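Local coordinates for aromatic-L-amino-acid decarboxylase (Catharanthus roseus, PDB 6EEW) that catalyses the pyridoxal 5'-phosphate-dependent decarboxylation of L-tryptophan to tryptamine and of 5-hydroxy-L-tryptophan to serotonin, working as a homodimer, at the interface of chains A and B. Residues are numbered along the deposited sequence; one frame, centred on the assembly and turned at random. Chains: chain A/B, Aromatic-L-amino-acid decarboxylase.

Contact 1: the interface of chains A and B. Residues chain A 27-28, 31-32, 35, 114; chain B 35, 38, 110-111, 114.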
# COMPACT_ATOMS: atom_id res chain seq x y z
N PHE A 27 4.81 -26.20 5.15
CA PHE A 27 3.94 -25.13 4.69
C PHE A 27 2.54 -25.66 4.42
O PHE A 27 1.55 -25.10 4.88
CB PHE A 27 4.52 -24.48 3.44
CG PHE A 27 3.64 -23.43 2.84
CD1 PHE A 27 2.69 -23.76 1.89
CD2 PHE A 27 3.76 -22.10 3.23
CE1 PHE A 27 1.87 -22.81 1.35
CE2 PHE A 27 2.94 -21.14 2.68
CZ PHE A 27 2.00 -21.49 1.74
N ARG A 28 2.46 -26.74 3.63
CA ARG A 28 1.17 -27.31 3.29
C ARG A 28 0.39 -27.62 4.56
O ARG A 28 -0.78 -27.24 4.70
CB ARG A 28 1.39 -28.57 2.44
CG ARG A 28 0.13 -29.16 1.82
CD ARG A 28 0.41 -30.53 1.19
NE ARG A 28 1.56 -30.50 0.29
CZ ARG A 28 1.53 -30.05 -0.97
NH1 ARG A 28 0.40 -29.59 -1.49
NH2 ARG A 28 2.63 -30.05 -1.70
N ALA A 31 -0.63 -24.32 6.55
CA ALA A 31 -1.61 -23.54 5.81
C ALA A 31 -2.97 -24.23 5.80
O ALA A 31 -4.01 -23.57 5.95
CB ALA A 31 -1.12 -23.27 4.39
N HIS A 32 -3.01 -25.56 5.63
CA HIS A 32 -4.29 -26.24 5.74
C HIS A 32 -4.93 -25.97 7.10
O HIS A 32 -6.14 -25.72 7.21
CB HIS A 32 -4.13 -27.75 5.53
CG HIS A 32 -3.98 -28.16 4.10
ND1 HIS A 32 -4.74 -27.61 3.09
CD2 HIS A 32 -3.21 -29.11 3.51
CE1 HIS A 32 -4.41 -28.17 1.94
NE2 HIS A 32 -3.48 -29.09 2.17
N VAL A 35 -6.45 -22.59 7.13
CA VAL A 35 -7.69 -22.57 6.36
C VAL A 35 -8.84 -23.07 7.20
O VAL A 35 -9.94 -22.49 7.20
CB VAL A 35 -7.54 -23.40 5.07
CG1 VAL A 35 -8.91 -23.66 4.47
CG2 VAL A 35 -6.67 -22.64 4.08
N MET A 114 -4.26 -15.33 -1.59
CA MET A 114 -3.33 -16.41 -1.27
C MET A 114 -2.30 -16.57 -2.36
O MET A 114 -1.09 -16.62 -2.10
CB MET A 114 -4.09 -17.71 -1.06
CG MET A 114 -4.94 -17.76 0.19
SD MET A 114 -5.78 -19.35 0.31
CE MET A 114 -4.39 -20.46 0.57
N VAL B 35 -4.26 -23.98 -1.30
CA VAL B 35 -3.08 -24.32 -0.51
C VAL B 35 -2.28 -25.41 -1.20
O VAL B 35 -1.05 -25.34 -1.30
CB VAL B 35 -3.48 -24.75 0.91
CG1 VAL B 35 -2.31 -25.43 1.60
CG2 VAL B 35 -3.89 -23.54 1.72
N ILE B 38 -0.42 -24.04 -4.22
CA ILE B 38 0.73 -23.23 -3.83
C ILE B 38 1.90 -24.10 -3.37
O ILE B 38 3.06 -23.83 -3.70
CB ILE B 38 0.32 -22.24 -2.73
CG1 ILE B 38 -0.68 -21.22 -3.28
CG2 ILE B 38 1.55 -21.61 -2.12
CD1 ILE B 38 -1.23 -20.27 -2.22
N PHE B 110 3.20 -16.45 5.93
CA PHE B 110 2.05 -16.73 5.09
C PHE B 110 0.80 -16.96 5.92
O PHE B 110 -0.29 -16.54 5.53
CB PHE B 110 2.32 -17.93 4.17
CG PHE B 110 1.29 -18.07 3.08
CD1 PHE B 110 1.32 -17.24 1.97
CD2 PHE B 110 0.27 -19.01 3.17
CE1 PHE B 110 0.36 -17.34 0.98
CE2 PHE B 110 -0.70 -19.12 2.17
CZ PHE B 110 -0.65 -18.28 1.08
N LEU B 111 0.93 -17.64 7.07
CA LEU B 111 -0.24 -17.78 7.93
C LEU B 111 -0.71 -16.43 8.42
O LEU B 111 -1.92 -16.18 8.51
CB LEU B 111 0.04 -18.69 9.13
CG LEU B 111 0.43 -20.13 8.84
CD1 LEU B 111 0.52 -20.90 10.15
CD2 LEU B 111 -0.50 -20.80 7.87
N MET B 114 -2.65 -14.89 5.53
CA MET B 114 -3.95 -15.53 5.40
C MET B 114 -4.93 -15.01 6.44
O MET B 114 -6.02 -14.54 6.11
CB MET B 114 -3.82 -17.04 5.54
CG MET B 114 -3.07 -17.72 4.41
SD MET B 114 -3.01 -19.51 4.63
CE MET B 114 -4.75 -19.88 4.41
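A:Phe27 lays the tip of its ring over one face of B:Phe110. Its CZ sits 3.3 Å from B:Phe110 CD2, offset toward the rim of that ring. CG of A:Phe27 is anti to the backbone N (chi1 176°), which carries the ring out to the partner chain. The meta carbon CE1 of A:Phe27 meets B:Ile38 CG2 at 3.7 Å. The backbone O of A:Met114 lies in plane at the edge of the B:Phe110 ring, 3.5 Å from B:Phe110 CE1.

B:Val35 divides its two methyls. CG1 stands over the face of the A:His32 imidazole, 3.7 Å from the ring centroid, and also touches A:Ala31 CB. CG2 packs tightly on A:Met114 CE at 3.3 Å. The twin pair, A:Val35 CG2 and B:Met114 CE, is nearly as tight at 3.4 Å. Both methionine chains bend at chi3 (67°), and A:Met114 CE meets B:Met114 CE at 3.9 Å. A:Val35 and B:Val35 pass antiparallel, touching through their CG2 methyls. B:Leu111 CD2 rests on A:Ala31 CA.

Helices 24-44 and 107-119 of both subunits position these groups. The patch is an apolar helix-packing core near the two-fold axis, and it helps hold the homodimer together.

Contact 2: the interface of chains A and B. Residues chain A 54-56, 58, 88-90; chain B 126, 129-131, 134.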
# COMPACT_ATOMS: atom_id res chain seq x y z
N VAL A 54 -12.76 -4.36 25.19
CA VAL A 54 -11.49 -4.20 25.88
C VAL A 54 -11.21 -2.72 26.13
O VAL A 54 -11.69 -1.84 25.41
CB VAL A 54 -10.35 -4.84 25.07
CG1 VAL A 54 -10.63 -6.32 24.82
CG2 VAL A 54 -10.13 -4.11 23.76
N GLU A 55 -10.46 -2.45 27.20
CA GLU A 55 -9.98 -1.11 27.48
C GLU A 55 -8.64 -0.87 26.80
O GLU A 55 -7.90 -1.81 26.52
CB GLU A 55 -9.83 -0.90 28.99
CG GLU A 55 -11.08 -1.19 29.83
CD GLU A 55 -12.19 -0.19 29.57
OE1 GLU A 55 -11.97 0.78 28.82
OE2 GLU A 55 -13.29 -0.37 30.14
N PRO A 56 -8.30 0.38 26.53
CA PRO A 56 -7.00 0.66 25.91
C PRO A 56 -5.86 0.11 26.74
O PRO A 56 -5.86 0.20 27.97
CB PRO A 56 -6.96 2.19 25.85
CG PRO A 56 -8.39 2.60 25.87
CD PRO A 56 -9.09 1.61 26.74
N TYR A 58 -5.06 -3.09 26.93
CA TYR A 58 -5.33 -4.41 27.49
C TYR A 58 -4.32 -5.44 27.02
O TYR A 58 -4.02 -6.39 27.75
CB TYR A 58 -6.73 -4.88 27.10
CG TYR A 58 -6.72 -5.60 25.78
CD1 TYR A 58 -6.77 -4.89 24.59
CD2 TYR A 58 -6.63 -6.98 25.72
CE1 TYR A 58 -6.75 -5.55 23.36
CE2 TYR A 58 -6.60 -7.65 24.50
CZ TYR A 58 -6.67 -6.92 23.32
OH TYR A 58 -6.65 -7.58 22.10
N GLY A 88 -10.24 -9.12 21.03
CA GLY A 88 -9.92 -7.71 20.93
C GLY A 88 -10.21 -7.08 19.59
O GLY A 88 -9.94 -5.90 19.39
N MET A 89 -10.80 -7.84 18.67
CA MET A 89 -11.09 -7.37 17.33
C MET A 89 -12.49 -6.77 17.26
O MET A 89 -13.42 -7.26 17.91
CB MET A 89 -11.00 -8.52 16.33
CG MET A 89 -9.64 -9.15 16.23
SD MET A 89 -8.52 -8.13 15.25
CE MET A 89 -9.29 -8.25 13.63
N THR A 90 -12.64 -5.73 16.43
CA THR A 90 -13.95 -5.34 15.93
C THR A 90 -14.23 -6.20 14.72
O THR A 90 -13.46 -6.18 13.75
CB THR A 90 -14.02 -3.86 15.56
OG1 THR A 90 -13.94 -3.06 16.75
CG2 THR A 90 -15.31 -3.53 14.85
N TRP B 126 -7.89 2.98 17.03
CA TRP B 126 -7.88 1.92 18.03
C TRP B 126 -9.26 1.29 18.15
O TRP B 126 -9.40 0.07 18.26
CB TRP B 126 -7.40 2.48 19.38
CG TRP B 126 -7.48 1.47 20.47
CD1 TRP B 126 -6.52 0.56 20.82
CD2 TRP B 126 -8.57 1.26 21.37
NE1 TRP B 126 -6.95 -0.20 21.87
CE2 TRP B 126 -8.21 0.21 22.23
CE3 TRP B 126 -9.83 1.86 21.53
CZ2 TRP B 126 -9.05 -0.26 23.24
CZ3 TRP B 126 -10.66 1.39 22.53
CH2 TRP B 126 -10.27 0.35 23.37
N SER B 129 -10.55 -1.49 15.75
CA SER B 129 -10.04 -2.83 16.01
C SER B 129 -8.87 -2.76 16.99
O SER B 129 -7.71 -2.61 16.59
CB SER B 129 -9.63 -3.52 14.71
OG SER B 129 -9.72 -4.93 14.84
N PRO B 130 -9.15 -2.86 18.29
CA PRO B 130 -8.10 -2.59 19.29
C PRO B 130 -6.89 -3.51 19.20
O PRO B 130 -5.74 -3.03 19.26
CB PRO B 130 -8.84 -2.77 20.63
CG PRO B 130 -10.32 -2.55 20.29
CD PRO B 130 -10.47 -3.12 18.90
N ALA B 131 -7.10 -4.82 19.10
CA ALA B 131 -5.97 -5.74 19.07
C ALA B 131 -5.00 -5.37 17.96
O ALA B 131 -3.79 -5.47 18.14
CB ALA B 131 -6.44 -7.19 18.90
N GLU B 134 -2.88 -2.27 19.12
CA GLU B 134 -2.01 -2.56 20.25
C GLU B 134 -0.90 -3.52 19.84
O GLU B 134 0.26 -3.33 20.20
CB GLU B 134 -2.83 -3.13 21.41
CG GLU B 134 -3.86 -2.16 21.93
CD GLU B 134 -4.18 -2.32 23.41
OE1 GLU B 134 -3.44 -3.03 24.13
OE2 GLU B 134 -5.20 -1.74 23.84
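This is a mixed polar and apolar interface of the homodimer. It fits two chain A segments, of loop and short 3-10 turns, against the loop at B:Trp126 and B:Ser129 and the first turns of helix 130-146, and so helps join the subunits.

The indole of B:Trp126 is covered on both faces. A:Pro56 CG lies over one face, 3.8 Å above the plane and toward the rim. B:Pro130 CB, from its own chain, lies over the opposite face. The A:Val54 carbonyl O meets the ring edge in plane, 3.3 Å from B:Trp126 CH2. CG of B:Trp126 is anti to the backbone N (chi1 175°), and the benzo edge points at the partner loop.

B:Trp126 NE1 donates to B:Glu134 OE2 at 3.0 Å, and the oxygen accepts through its anti lone pair. This bond helps fix the rotation of the ring. The same carboxylate receives a weak bond from the backbone N of A:Tyr58. Its plane is turned 53° from the tyrosine ring.

A:Val54 CG2 packs on B:Pro130 CB at 3.6 Å, while its CG1 lies over the centre of the A:Tyr58 ring. B:Ala131 N gives a nearly straight bond to A:Gly88 O, 3.0 Å long, from above the carbonyl plane. B:Ser129 OG takes a weak bond from A:Thr90 N.

The site holds the first turns of a chain B helix against two chain A segments, a link that supports the dimer.

Contact 3: the interface of chains A and B. Residues chain A 142, 146, 382-383, 386-387; chain B 63-64, 66-68.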
# COMPACT_ATOMS: atom_id res chain seq x y z
N TRP A 142 -11.19 -4.41 -18.63
CA TRP A 142 -12.44 -5.12 -18.32
C TRP A 142 -13.35 -4.28 -17.46
O TRP A 142 -14.52 -4.05 -17.78
CB TRP A 142 -12.15 -6.42 -17.58
CG TRP A 142 -11.79 -7.56 -18.43
CD1 TRP A 142 -11.35 -7.51 -19.71
CD2 TRP A 142 -11.82 -8.93 -18.06
NE1 TRP A 142 -11.10 -8.78 -20.17
CE2 TRP A 142 -11.39 -9.68 -19.18
CE3 TRP A 142 -12.19 -9.61 -16.89
CZ2 TRP A 142 -11.32 -11.07 -19.17
CZ3 TRP A 142 -12.11 -11.00 -16.88
CH2 TRP A 142 -11.69 -11.71 -18.01
N ILE A 146 -17.10 -2.62 -18.04
CA ILE A 146 -18.29 -2.87 -17.24
C ILE A 146 -18.86 -1.54 -16.76
O ILE A 146 -20.07 -1.31 -16.82
CB ILE A 146 -17.98 -3.81 -16.06
CG1 ILE A 146 -17.62 -5.21 -16.56
CG2 ILE A 146 -19.17 -3.95 -15.15
CD1 ILE A 146 -16.73 -5.97 -15.59
N LEU A 382 -13.97 -11.30 -11.16
CA LEU A 382 -14.72 -11.14 -12.39
C LEU A 382 -15.00 -12.50 -13.03
O LEU A 382 -16.15 -12.82 -13.36
CB LEU A 382 -13.97 -10.21 -13.33
CG LEU A 382 -13.88 -8.88 -12.61
CD1 LEU A 382 -12.89 -7.96 -13.29
CD2 LEU A 382 -15.25 -8.24 -12.56
N ARG A 383 -13.96 -13.31 -13.21
CA ARG A 383 -14.15 -14.60 -13.88
C ARG A 383 -15.03 -15.55 -13.08
O ARG A 383 -15.77 -16.34 -13.66
CB ARG A 383 -12.81 -15.25 -14.18
CG ARG A 383 -12.06 -14.59 -15.31
CD ARG A 383 -10.96 -15.50 -15.85
NE ARG A 383 -11.51 -16.69 -16.48
CZ ARG A 383 -10.78 -17.70 -16.95
NH1 ARG A 383 -9.45 -17.70 -16.84
NH2 ARG A 383 -11.37 -18.71 -17.53
N GLY A 386 -18.93 -13.32 -12.68
CA GLY A 386 -19.66 -12.78 -13.81
C GLY A 386 -20.31 -11.45 -13.50
O GLY A 386 -20.71 -11.17 -12.36
N VAL A 387 -20.42 -10.63 -14.54
CA VAL A 387 -21.05 -9.31 -14.41
C VAL A 387 -22.46 -9.42 -13.85
O VAL A 387 -22.86 -8.62 -12.99
CB VAL A 387 -21.04 -8.60 -15.77
CG1 VAL A 387 -21.70 -7.25 -15.65
CG2 VAL A 387 -19.60 -8.48 -16.25
N ILE B 63 -6.41 -13.77 -23.31
CA ILE B 63 -7.54 -13.49 -22.43
C ILE B 63 -8.58 -12.72 -23.23
O ILE B 63 -8.22 -11.83 -24.01
CB ILE B 63 -7.10 -12.67 -21.20
CG1 ILE B 63 -6.06 -13.44 -20.39
CG2 ILE B 63 -8.30 -12.29 -20.35
CD1 ILE B 63 -5.76 -12.78 -19.08
N PRO B 64 -9.87 -13.01 -23.06
CA PRO B 64 -10.90 -12.25 -23.78
C PRO B 64 -10.83 -10.76 -23.45
O PRO B 64 -10.34 -10.34 -22.40
CB PRO B 64 -12.21 -12.87 -23.30
CG PRO B 64 -11.82 -14.30 -22.93
CD PRO B 64 -10.44 -14.16 -22.32
N THR B 66 -13.33 -8.73 -22.92
CA THR B 66 -14.28 -8.23 -21.94
C THR B 66 -14.53 -9.29 -20.89
O THR B 66 -14.40 -10.49 -21.15
CB THR B 66 -15.61 -7.77 -22.57
OG1 THR B 66 -16.42 -8.90 -22.92
CG2 THR B 66 -15.36 -6.93 -23.79
N ALA B 67 -14.95 -8.83 -19.71
CA ALA B 67 -15.26 -9.74 -18.63
C ALA B 67 -16.50 -10.57 -18.95
O ALA B 67 -17.39 -10.12 -19.69
CB ALA B 67 -15.48 -8.98 -17.32
N PRO B 68 -16.59 -11.78 -18.42
CA PRO B 68 -17.72 -12.64 -18.76
C PRO B 68 -19.00 -12.22 -18.05
O PRO B 68 -19.00 -11.89 -16.86
CB PRO B 68 -17.26 -14.03 -18.29
CG PRO B 68 -16.29 -13.75 -17.20
CD PRO B 68 -15.58 -12.47 -17.60
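The indole of A:Trp142 lies flat against the backbone of B:Thr66 and B:Ala67. B:Thr66 C sits over the five-membered ring, and B:Ala67 CA sits over the six-membered ring, 3.6 Å from its centroid. CG of A:Trp142 is anti to its own carbonyl carbon (chi1 -83°), and the ring is thereby presented to the chain B loop.

The indole edge is used as well. A:Trp142 NE1 donates to B:Pro64 O at 2.8 Å. The oxygen is almost exactly in the ring plane, 2° out of it, although the N-H comes in 34° off the carbonyl plane. B:Ile63 approaches the side chain at about a right angle, and B:Ile63 CG2 meets A:Trp142 CZ2 at 3.5 Å. B:Pro68 also crosses at about a right angle, and B:Pro68 CD lies 3.8 Å from A:Trp142 CZ3. A:Arg383 CG lies in plane at the ring edge.

B:Ala67 CB touches both A:Trp142 CE3, at 3.4 Å, and A:Ile146 CD1, at 3.7 Å. An alanine in place of A:Trp142 would probably leave B:Pro64 O without its indole donor and open a gap beneath B:Thr66 and B:Ala67.

A second bond runs from A:Val387 N to B:Pro68 O, 3.0 Å long and in the carbonyl plane. The B:Pro68 ring rests near A:Leu382 and A:Arg383. The loop of chain B thus lies across helices 130-146 and 375-409 of chain A, within the dimer interface.

The three contacts belong to one two-fold symmetric interface. The C-alpha centres of contact 1 lie about 26 Å from those of contact 2 and about 28 Å from those of contact 3. Contacts 2 and 3 are about 40 Å apart. Helix 130-146 links these two: contact 2 uses its start in chain B, and contact 3 uses its later part in chain A. The chain segment with residues 54-58 and 63-68 also serves both, with the chains exchanged. Contact 1 uses helices 24-44 and 107-119 instead. Each contact has a symmetry twin, which spreads the subunit association over a broad surface.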